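Local coordinates for exotoxin 3 (Staphylococcus aureus, PDB 2Z8L), which binds the sialylated glycan sialyl Lewis X as a staphylococcal superantigen-like toxin built from an OB-fold and a beta-grasp domain, at residues 163-168 and 179-183; 114-120 and 202-208; 56-62 and 90-96. One frame throughout, in Å; residues are numbered along the deposited sequence.

Interaction 1: 163-168 and 179-183; sequences PKDSKI and TFELN. Unlike the reference sequence in segment 163-168: Asp165 (reference Ala). With SIA (N-acetyl-alpha-neuraminic acid), chain B; GAL (beta-D-galactopyranose), chain C; FUC (alpha-L-fucopyranose), chain D.
The sialyl Lewis X site of the beta-grasp domain is built partly on a beta hairpin, whose outer strand, 177-181, pairs with the sheet and also carries Thr179 and Glu181 of the glycan pocket. Strands 167-172 and 177-181 run antiparallel, with Lys167 opposite Glu181 (non-hydrogen-bonded, CA-CA 4.6 Å) and Ile168 opposite Phe180 (hydrogen-bonded, CA-CA 5.0 Å). Ile168 N donates to Phe180 O (2.9 Å), Phe180 N to Ile168 O (2.8 Å), and beyond the strand Leu182 N to Ser166 O (2.9 Å). A type II' turn from Pro163 to Ser166 leads into the hairpin; Pro163 O accepts both Ser166 N (2.9 Å) and Ser166 OG (2.7 Å). Water 1 joins Lys164 O, Ser166 O and Asn183 N. Ile168 CD1 touches Leu182 CD2 at 3.8 Å (both residues m,t), and Ile168 CG2 lies 3.9 Å from Phe180 CD2; these side chains pack on helix 141-155. Lys167 and Glu181 point to the other face, where Lys167 NZ donates to Asp165 O (2.8 Å) and water 2 bridges Lys167 NZ (3.1 Å) and Glu181 OE1 (2.7 Å). Thr179 N donates to sialic acid O1A at 2.9 Å. Thr179 OG1 donates to O1B at 2.7 Å. Glu181 (m,t) extends so that OE2 accepts galactose O6 at 2.7 Å and fucose O3 at 2.6 Å.

Interaction 2: 114-120 and 202-208; sequences KFVIKKE and KMEANIR. Unlike the reference sequence in segment 114-120: Lys114 (reference Arg). Unlike the reference sequence in segment 202-208: Met203 (reference Ile).
Strands distant in sequence often meet at the centre of a sheet, and segments 114-120 and 202-208 do so in parallel, their axes 4.6 Å apart at 14°. Phe115 pairs with Met203, and the register continues to Lys119 with Ile207 (CA-CA 4.6 to 4.9 Å). Met203 N, Ala205 N and Ile207 N donate to Lys114 O, Val116 O and Lys118 O (each 2.9 Å); in return Val116 N and Lys118 N reach Met203 O and Ala205 O (each 2.8 Å), and Glu120 N reaches Ile207 O (2.9 Å).

Side chains alternate between the faces. On the buried one, Phe115 takes a t rotamer that swings its ring across to the partner strand, placing CD1 3.7 Å from Met203 CB and CE1 3.8 Å from Ala205 CB. Met203 (m,t,m) touches Leu148 of helix 141-155, and Ile117 CG2 meets Ile207 CD1 at 3.9 Å (both residues m,t). On the other face, Lys202 curls back through a p chi3 to a salt bridge whose hydrogen bond, Lys202 NZ to Glu204 OE2 at 3.4 Å, is weak. Lys119, t through chi3 with chi4 turned to 31°, brings NZ 3.6 Å from Arg208 OXT while donating to Phe156 O. Glu120 OE2 lies over the guanidinium face, 3.2 Å from Arg208 NH1, a charge contact; Arg208 NH2 engages Asp165. A mixed five-stranded sheet of order 2-1-5-3-4, its first (114-121) and last (200-207) strands adjacent and parallel, with helix 141-155 on one face, matches the ubiquitin-like beta-grasp fold.

Interaction 3: 56-62 and 90-96; sequences FTRIQIF and GTVFSYG. Unlike the reference sequence in segment 90-96: Phe93 (reference Tyr).
In a parallel pair, the N and O of every second residue bond to the two residues flanking its opposite number, as strands 56-61 and 92-95 illustrate. Their axes lie 4.8 Å apart at 22°, with Thr57 to Gln60 in register beside Val92 to Tyr95. Arg58 N and O hydrogen-bond to Val92 O (2.9 Å) and Ser94 N (3.1 Å); Gln60 N and O, to Ser94 O (2.9 Å) and Gly96 N (2.7 Å). At the start, Val92 N to Phe56 O is a weak 3.4 Å bond, and water 3 links Phe56 N (3.0 Å) with Thr91 OG1 (3.1 Å).

Thr91 N donates to Asn87 OD1, and Ser94 OG, at chi1 t, bonds to Val82 O. The Arg58 guanidinium faces the ring edge of Phe93 (Arg58 NE to Phe93 CD1 3.3 Å) and makes a cation-pi contact with Tyr47. Phe62 turns its edge to Tyr95 in an offset edge-to-face pair (centroids 5.8 Å apart). Strand 45-52 bonds the backbones of Thr57, Ile59 and Ile61, and Phe93 bonds to Glu84 and Ala85 on the far flank, while Phe62 N to Ser192 OG and Tyr95 O to Lys142 NZ, from helix 141-155, tie this OB-fold pair to the beta-grasp domain.

How the interactions relate
Along the chain, interaction 3 closes within the OB-fold domain before the other two open in the beta-grasp domain, where interaction 1 is nested inside the loop closed by interaction 2. Interactions 1 and 2, with centres about 11 Å apart, share one five-stranded sheet: strands 167-172 and 200-207 are neighbours, and an Asp165 OD1 to Arg208 NH2 salt bridge of 2.8 Å joins them. Helix 141-155 packs against both. Interaction 3 lies about 26 Å from interaction 1 and about 31 Å from interaction 2, centre to centre, without touching either. The two-domain toxin thus places part of its glycan site on the outer hairpin, while the parallel pair occupies the sheet's interior.

Interaction 1: 163-168 and 179-183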
# COMPACT_ATOMS: atom_id res chain seq x y z
N PRO A 163 14.93 13.37 -1.61
CA PRO A 163 15.22 11.95 -1.34
C PRO A 163 16.29 11.26 -2.16
O PRO A 163 16.81 10.21 -1.74
CB PRO A 163 13.87 11.28 -1.62
CG PRO A 163 13.19 12.18 -2.59
CD PRO A 163 13.58 13.54 -2.17
N LYS A 164 16.63 11.82 -3.32
CA LYS A 164 17.65 11.22 -4.18
C LYS A 164 17.38 9.73 -4.36
O LYS A 164 16.27 9.36 -4.73
CB LYS A 164 19.03 11.56 -3.65
CG LYS A 164 19.29 13.04 -3.67
CD LYS A 164 20.64 13.41 -3.12
CE LYS A 164 20.93 14.87 -3.37
NZ LYS A 164 22.01 15.42 -2.47
N ASP A 165 18.36 8.88 -4.07
CA ASP A 165 18.32 7.43 -4.29
C ASP A 165 17.70 6.62 -3.13
O ASP A 165 17.81 5.36 -3.13
CB ASP A 165 19.77 6.95 -4.42
CG ASP A 165 20.63 7.29 -3.16
OD1 ASP A 165 20.65 8.47 -2.72
OD2 ASP A 165 21.28 6.38 -2.59
N SER A 166 17.09 7.31 -2.17
CA SER A 166 16.49 6.71 -0.97
C SER A 166 15.51 5.62 -1.40
O SER A 166 14.74 5.80 -2.35
CB SER A 166 15.74 7.79 -0.12
OG SER A 166 16.67 8.66 0.52
N LYS A 167 15.45 4.53 -0.64
CA LYS A 167 14.50 3.44 -0.96
C LYS A 167 14.05 2.71 0.31
O LYS A 167 14.71 2.76 1.33
CB LYS A 167 15.09 2.35 -1.87
CG LYS A 167 15.71 2.76 -3.18
CD LYS A 167 16.67 1.70 -3.70
CE LYS A 167 17.35 2.06 -5.09
NZ LYS A 167 17.57 3.53 -5.28
N ILE A 168 12.90 2.05 0.19
CA ILE A 168 12.43 1.04 1.14
C ILE A 168 12.57 -0.32 0.45
O ILE A 168 12.32 -0.41 -0.75
CB ILE A 168 10.97 1.30 1.54
CG1 ILE A 168 10.81 2.57 2.33
CG2 ILE A 168 10.44 0.11 2.37
CD1 ILE A 168 9.34 2.95 2.41
N THR A 179 11.08 -3.40 -3.77
CA THR A 179 11.76 -2.14 -3.59
C THR A 179 10.80 -1.00 -3.93
O THR A 179 10.13 -1.06 -4.99
CB THR A 179 12.96 -1.97 -4.54
OG1 THR A 179 13.85 -3.05 -4.31
CG2 THR A 179 13.72 -0.69 -4.23
N PHE A 180 10.79 0.00 -3.07
CA PHE A 180 9.99 1.27 -3.24
C PHE A 180 10.94 2.40 -3.35
O PHE A 180 11.62 2.74 -2.37
CB PHE A 180 8.97 1.56 -2.10
CG PHE A 180 8.06 0.39 -1.77
CD1 PHE A 180 7.50 -0.33 -2.76
CD2 PHE A 180 7.73 0.12 -0.44
CE1 PHE A 180 6.65 -1.42 -2.46
CE2 PHE A 180 6.89 -0.93 -0.12
CZ PHE A 180 6.35 -1.69 -1.17
N GLU A 181 11.11 2.97 -4.54
CA GLU A 181 11.99 4.13 -4.71
C GLU A 181 11.29 5.36 -4.15
O GLU A 181 10.19 5.74 -4.62
CB GLU A 181 12.30 4.36 -6.17
CG GLU A 181 12.98 3.24 -6.91
CD GLU A 181 13.12 3.62 -8.41
OE1 GLU A 181 14.01 4.44 -8.70
OE2 GLU A 181 12.32 3.19 -9.28
N LEU A 182 11.93 6.05 -3.21
CA LEU A 182 11.23 7.17 -2.51
C LEU A 182 11.19 8.49 -3.26
O LEU A 182 10.47 9.40 -2.83
CB LEU A 182 11.82 7.37 -1.12
CG LEU A 182 11.72 6.14 -0.24
CD1 LEU A 182 12.38 6.35 1.07
CD2 LEU A 182 10.25 5.71 -0.03
N ASN A 183 11.90 8.60 -4.39
CA ASN A 183 11.87 9.85 -5.14
C ASN A 183 10.66 10.02 -6.04
O ASN A 183 10.53 11.05 -6.76
CB ASN A 183 13.16 10.06 -5.93
CG ASN A 183 13.37 9.06 -7.05
OD1 ASN A 183 12.58 8.17 -7.31
ND2 ASN A 183 14.48 9.25 -7.74
C1 SIA B . 12.08 -4.95 -6.89
C2 SIA B . 11.99 -5.71 -8.21
C3 SIA B . 12.97 -6.88 -8.26
C4 SIA B . 12.53 -8.01 -7.33
C5 SIA B . 11.08 -8.45 -7.60
C6 SIA B . 10.19 -7.20 -7.54
C7 SIA B . 8.71 -7.41 -7.83
C8 SIA B . 7.98 -6.07 -7.97
C9 SIA B . 6.47 -6.16 -7.96
C10 SIA B . 10.17 -10.59 -6.78
C11 SIA B . 9.82 -11.41 -5.56
N5 SIA B . 10.69 -9.39 -6.54
O1A SIA B . 10.99 -4.47 -6.48
O1B SIA B . 13.17 -4.77 -6.29
O4 SIA B . 13.47 -9.13 -7.43
O6 SIA B . 10.70 -6.26 -8.49
O7 SIA B . 8.56 -8.08 -9.08
O8 SIA B . 8.46 -5.25 -6.88
O9 SIA B . 5.83 -4.89 -8.19
O10 SIA B . 9.97 -10.95 -7.93
C1 GAL C . 10.14 -2.41 -11.07
C2 GAL C . 11.15 -3.54 -10.99
C3 GAL C . 11.48 -3.73 -9.51
C4 GAL C . 12.01 -2.41 -8.93
C5 GAL C . 11.01 -1.27 -9.14
C6 GAL C . 11.52 0.06 -8.63
O2 GAL C . 10.52 -4.71 -11.51
O3 GAL C . 12.38 -4.82 -9.28
O4 GAL C . 13.22 -2.10 -9.57
O5 GAL C . 10.68 -1.19 -10.55
O6 GAL C . 10.64 1.15 -8.90
C1 FUC D . 10.44 0.94 -14.18
C2 FUC D . 10.84 2.30 -13.59
C3 FUC D . 11.71 2.12 -12.36
C4 FUC D . 12.87 1.17 -12.66
C5 FUC D . 12.34 -0.13 -13.29
C6 FUC D . 13.42 -1.15 -13.63
O2 FUC D . 9.71 3.08 -13.27
O3 FUC D . 12.15 3.40 -11.90
O4 FUC D . 13.67 1.84 -13.60
O5 FUC D . 11.58 0.15 -14.44
O HOH W 1 14.62 7.18 -4.71
O HOH W 2 15.71 5.40 -6.84

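Interaction 2: 114-120 and 202-208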
# COMPACT_ATOMS: atom_id res chain seq x y z
N LYS A 114 11.07 -6.58 11.83
CA LYS A 114 11.87 -5.38 12.08
C LYS A 114 11.84 -4.42 10.88
O LYS A 114 11.87 -4.86 9.74
CB LYS A 114 13.30 -5.80 12.37
CG LYS A 114 13.44 -6.44 13.74
CD LYS A 114 14.85 -6.67 14.16
CE LYS A 114 14.92 -7.70 15.23
NZ LYS A 114 16.30 -7.93 15.78
N PHE A 115 11.80 -3.11 11.15
CA PHE A 115 11.93 -2.07 10.15
C PHE A 115 13.20 -1.31 10.50
O PHE A 115 13.20 -0.62 11.51
CB PHE A 115 10.71 -1.14 10.23
CG PHE A 115 10.60 -0.14 9.15
CD1 PHE A 115 11.29 -0.24 7.95
CD2 PHE A 115 9.72 0.90 9.30
CE1 PHE A 115 11.11 0.71 6.93
CE2 PHE A 115 9.59 1.85 8.32
CZ PHE A 115 10.26 1.74 7.14
N VAL A 116 14.26 -1.54 9.73
CA VAL A 116 15.62 -0.99 10.05
C VAL A 116 15.75 0.28 9.21
O VAL A 116 15.80 0.21 7.99
CB VAL A 116 16.74 -1.98 9.73
CG1 VAL A 116 18.06 -1.44 10.10
CG2 VAL A 116 16.57 -3.31 10.52
N ILE A 117 15.78 1.42 9.88
CA ILE A 117 15.78 2.69 9.24
C ILE A 117 17.16 3.33 9.41
O ILE A 117 17.56 3.64 10.53
CB ILE A 117 14.74 3.57 9.85
CG1 ILE A 117 13.36 2.90 9.70
CG2 ILE A 117 14.74 4.98 9.21
CD1 ILE A 117 12.38 3.38 10.69
N LYS A 118 17.84 3.51 8.29
CA LYS A 118 19.18 4.11 8.30
C LYS A 118 19.01 5.54 7.87
O LYS A 118 18.76 5.77 6.68
CB LYS A 118 20.11 3.36 7.37
CG LYS A 118 20.43 1.97 7.91
CD LYS A 118 21.63 1.35 7.27
CE LYS A 118 22.13 0.13 8.09
NZ LYS A 118 23.62 -0.14 7.91
N LYS A 119 19.16 6.47 8.83
CA LYS A 119 18.88 7.89 8.61
C LYS A 119 20.17 8.67 8.54
O LYS A 119 20.95 8.63 9.49
CB LYS A 119 18.00 8.42 9.73
CG LYS A 119 17.49 9.87 9.48
CD LYS A 119 16.64 10.39 10.60
CE LYS A 119 16.33 11.85 10.39
NZ LYS A 119 16.24 12.21 8.94
N GLU A 120 20.38 9.41 7.46
CA GLU A 120 21.55 10.29 7.37
C GLU A 120 21.49 11.36 8.45
O GLU A 120 20.45 11.98 8.68
CB GLU A 120 21.66 10.93 5.99
CG GLU A 120 22.01 9.94 4.89
CD GLU A 120 22.34 10.61 3.52
OE1 GLU A 120 22.52 11.86 3.44
OE2 GLU A 120 22.40 9.84 2.51
N LYS A 202 11.77 -8.80 7.12
CA LYS A 202 12.34 -7.56 7.58
C LYS A 202 12.11 -6.48 6.52
O LYS A 202 11.82 -6.78 5.36
CB LYS A 202 13.81 -7.76 7.84
CG LYS A 202 14.62 -6.54 7.94
CD LYS A 202 16.05 -6.83 8.26
CE LYS A 202 16.71 -7.77 7.26
NZ LYS A 202 18.22 -7.64 7.42
N MET A 203 12.14 -5.21 6.92
CA MET A 203 12.03 -4.12 5.98
C MET A 203 13.16 -3.17 6.31
O MET A 203 13.61 -3.09 7.47
CB MET A 203 10.69 -3.46 6.13
CG MET A 203 9.63 -4.51 5.92
SD MET A 203 8.01 -3.92 6.03
CE MET A 203 8.04 -3.29 7.65
N GLU A 204 13.68 -2.54 5.25
CA GLU A 204 14.81 -1.62 5.39
C GLU A 204 14.47 -0.32 4.72
O GLU A 204 13.70 -0.30 3.77
CB GLU A 204 16.03 -2.25 4.77
CG GLU A 204 16.33 -3.63 5.21
CD GLU A 204 17.50 -4.24 4.48
OE1 GLU A 204 17.84 -3.80 3.34
OE2 GLU A 204 18.11 -5.18 5.06
N ALA A 205 14.93 0.79 5.26
CA ALA A 205 14.78 2.08 4.59
C ALA A 205 16.08 2.82 4.79
O ALA A 205 16.71 2.73 5.84
CB ALA A 205 13.70 2.87 5.17
N ASN A 206 16.53 3.46 3.72
CA ASN A 206 17.70 4.36 3.78
C ASN A 206 17.14 5.75 3.44
O ASN A 206 16.50 5.90 2.37
CB ASN A 206 18.80 3.88 2.81
CG ASN A 206 19.49 2.55 3.27
OD1 ASN A 206 18.88 1.47 3.31
ND2 ASN A 206 20.77 2.65 3.62
N ILE A 207 17.20 6.69 4.39
CA ILE A 207 16.54 8.01 4.32
C ILE A 207 17.62 9.11 4.39
O ILE A 207 18.53 9.04 5.24
CB ILE A 207 15.72 8.37 5.62
CG1 ILE A 207 14.60 7.45 5.97
CG2 ILE A 207 15.18 9.86 5.57
CD1 ILE A 207 13.83 8.07 7.10
N ARG A 208 17.49 10.15 3.56
CA ARG A 208 18.45 11.28 3.54
C ARG A 208 18.26 12.17 4.77
O ARG A 208 19.08 13.05 5.09
CB ARG A 208 18.30 12.11 2.25
CG ARG A 208 18.78 11.43 0.97
CD ARG A 208 20.19 11.89 0.61
NE ARG A 208 20.75 11.21 -0.57
CZ ARG A 208 22.06 11.14 -0.86
NH1 ARG A 208 22.98 11.68 -0.04
NH2 ARG A 208 22.47 10.52 -1.96
OXT ARG A 208 17.27 12.04 5.50

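Interaction 3: 56-62 and 90-96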
# COMPACT_ATOMS: atom_id res chain seq x y z
N PHE A 56 -20.77 5.08 -4.47
CA PHE A 56 -19.92 4.11 -5.16
C PHE A 56 -18.47 4.44 -4.90
O PHE A 56 -18.10 5.58 -4.71
CB PHE A 56 -20.13 4.12 -6.68
CG PHE A 56 -21.51 3.77 -7.11
CD1 PHE A 56 -22.03 2.49 -6.94
CD2 PHE A 56 -22.30 4.70 -7.76
CE1 PHE A 56 -23.33 2.17 -7.37
CE2 PHE A 56 -23.57 4.36 -8.18
CZ PHE A 56 -24.06 3.08 -7.99
N THR A 57 -17.64 3.42 -4.96
CA THR A 57 -16.19 3.58 -5.01
C THR A 57 -15.72 2.72 -6.14
O THR A 57 -16.13 1.57 -6.22
CB THR A 57 -15.50 3.09 -3.72
OG1 THR A 57 -16.07 3.78 -2.60
CG2 THR A 57 -13.94 3.27 -3.82
N ARG A 58 -14.89 3.25 -7.02
CA ARG A 58 -14.42 2.51 -8.19
C ARG A 58 -12.95 2.37 -8.01
O ARG A 58 -12.27 3.36 -7.79
CB ARG A 58 -14.69 3.25 -9.51
CG ARG A 58 -14.44 2.37 -10.71
CD ARG A 58 -14.66 3.14 -11.99
NE ARG A 58 -13.56 4.05 -12.25
CZ ARG A 58 -13.45 4.84 -13.32
NH1 ARG A 58 -14.39 4.85 -14.26
NH2 ARG A 58 -12.38 5.61 -13.44
N ILE A 59 -12.50 1.12 -8.06
CA ILE A 59 -11.08 0.77 -7.90
C ILE A 59 -10.54 0.27 -9.22
O ILE A 59 -11.09 -0.66 -9.81
CB ILE A 59 -10.93 -0.33 -6.86
CG1 ILE A 59 -11.60 0.04 -5.53
CG2 ILE A 59 -9.46 -0.65 -6.69
CD1 ILE A 59 -11.07 1.21 -4.88
N GLN A 60 -9.47 0.86 -9.72
CA GLN A 60 -8.84 0.35 -10.92
C GLN A 60 -7.91 -0.79 -10.56
O GLN A 60 -7.13 -0.67 -9.57
CB GLN A 60 -8.07 1.43 -11.65
CG GLN A 60 -7.63 0.93 -13.02
CD GLN A 60 -7.02 1.98 -13.89
OE1 GLN A 60 -7.00 3.16 -13.53
NE2 GLN A 60 -6.48 1.57 -15.02
N ILE A 61 -7.99 -1.88 -11.32
CA ILE A 61 -7.22 -3.11 -11.07
C ILE A 61 -6.11 -3.23 -12.11
O ILE A 61 -6.32 -2.94 -13.30
CB ILE A 61 -8.13 -4.34 -11.22
CG1 ILE A 61 -9.37 -4.19 -10.34
CG2 ILE A 61 -7.37 -5.59 -10.89
CD1 ILE A 61 -9.03 -3.94 -8.92
N PHE A 62 -4.93 -3.69 -11.68
CA PHE A 62 -3.76 -3.73 -12.52
C PHE A 62 -3.09 -5.09 -12.46
O PHE A 62 -3.32 -5.90 -11.54
CB PHE A 62 -2.73 -2.70 -12.04
CG PHE A 62 -3.20 -1.28 -12.08
CD1 PHE A 62 -3.79 -0.69 -10.99
CD2 PHE A 62 -3.09 -0.55 -13.26
CE1 PHE A 62 -4.22 0.63 -11.05
CE2 PHE A 62 -3.50 0.78 -13.31
CZ PHE A 62 -4.03 1.36 -12.22
N GLY A 90 -20.01 12.02 -5.98
CA GLY A 90 -19.30 11.63 -4.80
C GLY A 90 -18.69 10.26 -4.96
O GLY A 90 -18.34 9.63 -3.96
N THR A 91 -18.58 9.78 -6.20
CA THR A 91 -17.88 8.49 -6.46
C THR A 91 -16.39 8.69 -6.30
O THR A 91 -15.81 9.50 -7.01
CB THR A 91 -18.14 7.99 -7.88
OG1 THR A 91 -19.56 7.80 -8.06
CG2 THR A 91 -17.40 6.70 -8.16
N VAL A 92 -15.78 7.90 -5.42
CA VAL A 92 -14.35 8.01 -5.15
C VAL A 92 -13.58 7.02 -6.04
O VAL A 92 -14.05 5.89 -6.21
CB VAL A 92 -14.08 7.68 -3.69
CG1 VAL A 92 -12.61 7.44 -3.47
CG2 VAL A 92 -14.58 8.83 -2.82
N PHE A 93 -12.45 7.45 -6.60
CA PHE A 93 -11.61 6.60 -7.45
C PHE A 93 -10.30 6.35 -6.75
O PHE A 93 -9.70 7.27 -6.23
CB PHE A 93 -11.34 7.26 -8.80
CG PHE A 93 -12.61 7.61 -9.52
CD1 PHE A 93 -13.23 6.68 -10.33
CD2 PHE A 93 -13.25 8.81 -9.27
CE1 PHE A 93 -14.43 6.96 -10.95
CE2 PHE A 93 -14.44 9.09 -9.88
CZ PHE A 93 -15.04 8.16 -10.73
N SER A 94 -9.86 5.10 -6.80
CA SER A 94 -8.61 4.72 -6.19
C SER A 94 -8.00 3.59 -7.02
O SER A 94 -8.70 2.91 -7.79
CB SER A 94 -8.86 4.27 -4.73
OG SER A 94 -7.68 3.86 -4.03
N TYR A 95 -6.68 3.42 -6.90
CA TYR A 95 -5.90 2.45 -7.66
C TYR A 95 -5.49 1.26 -6.82
O TYR A 95 -4.81 1.42 -5.82
CB TYR A 95 -4.58 3.07 -8.17
CG TYR A 95 -4.69 4.24 -9.04
CD1 TYR A 95 -5.66 4.33 -10.02
CD2 TYR A 95 -3.73 5.26 -8.96
CE1 TYR A 95 -5.74 5.42 -10.86
CE2 TYR A 95 -3.81 6.34 -9.79
CZ TYR A 95 -4.81 6.41 -10.74
OH TYR A 95 -4.91 7.50 -11.60
N GLY A 96 -5.86 0.06 -7.26
CA GLY A 96 -5.40 -1.17 -6.69
C GLY A 96 -5.75 -1.32 -5.21
O GLY A 96 -6.86 -0.95 -4.83
O HOH W 3 -21.45 7.71 -5.64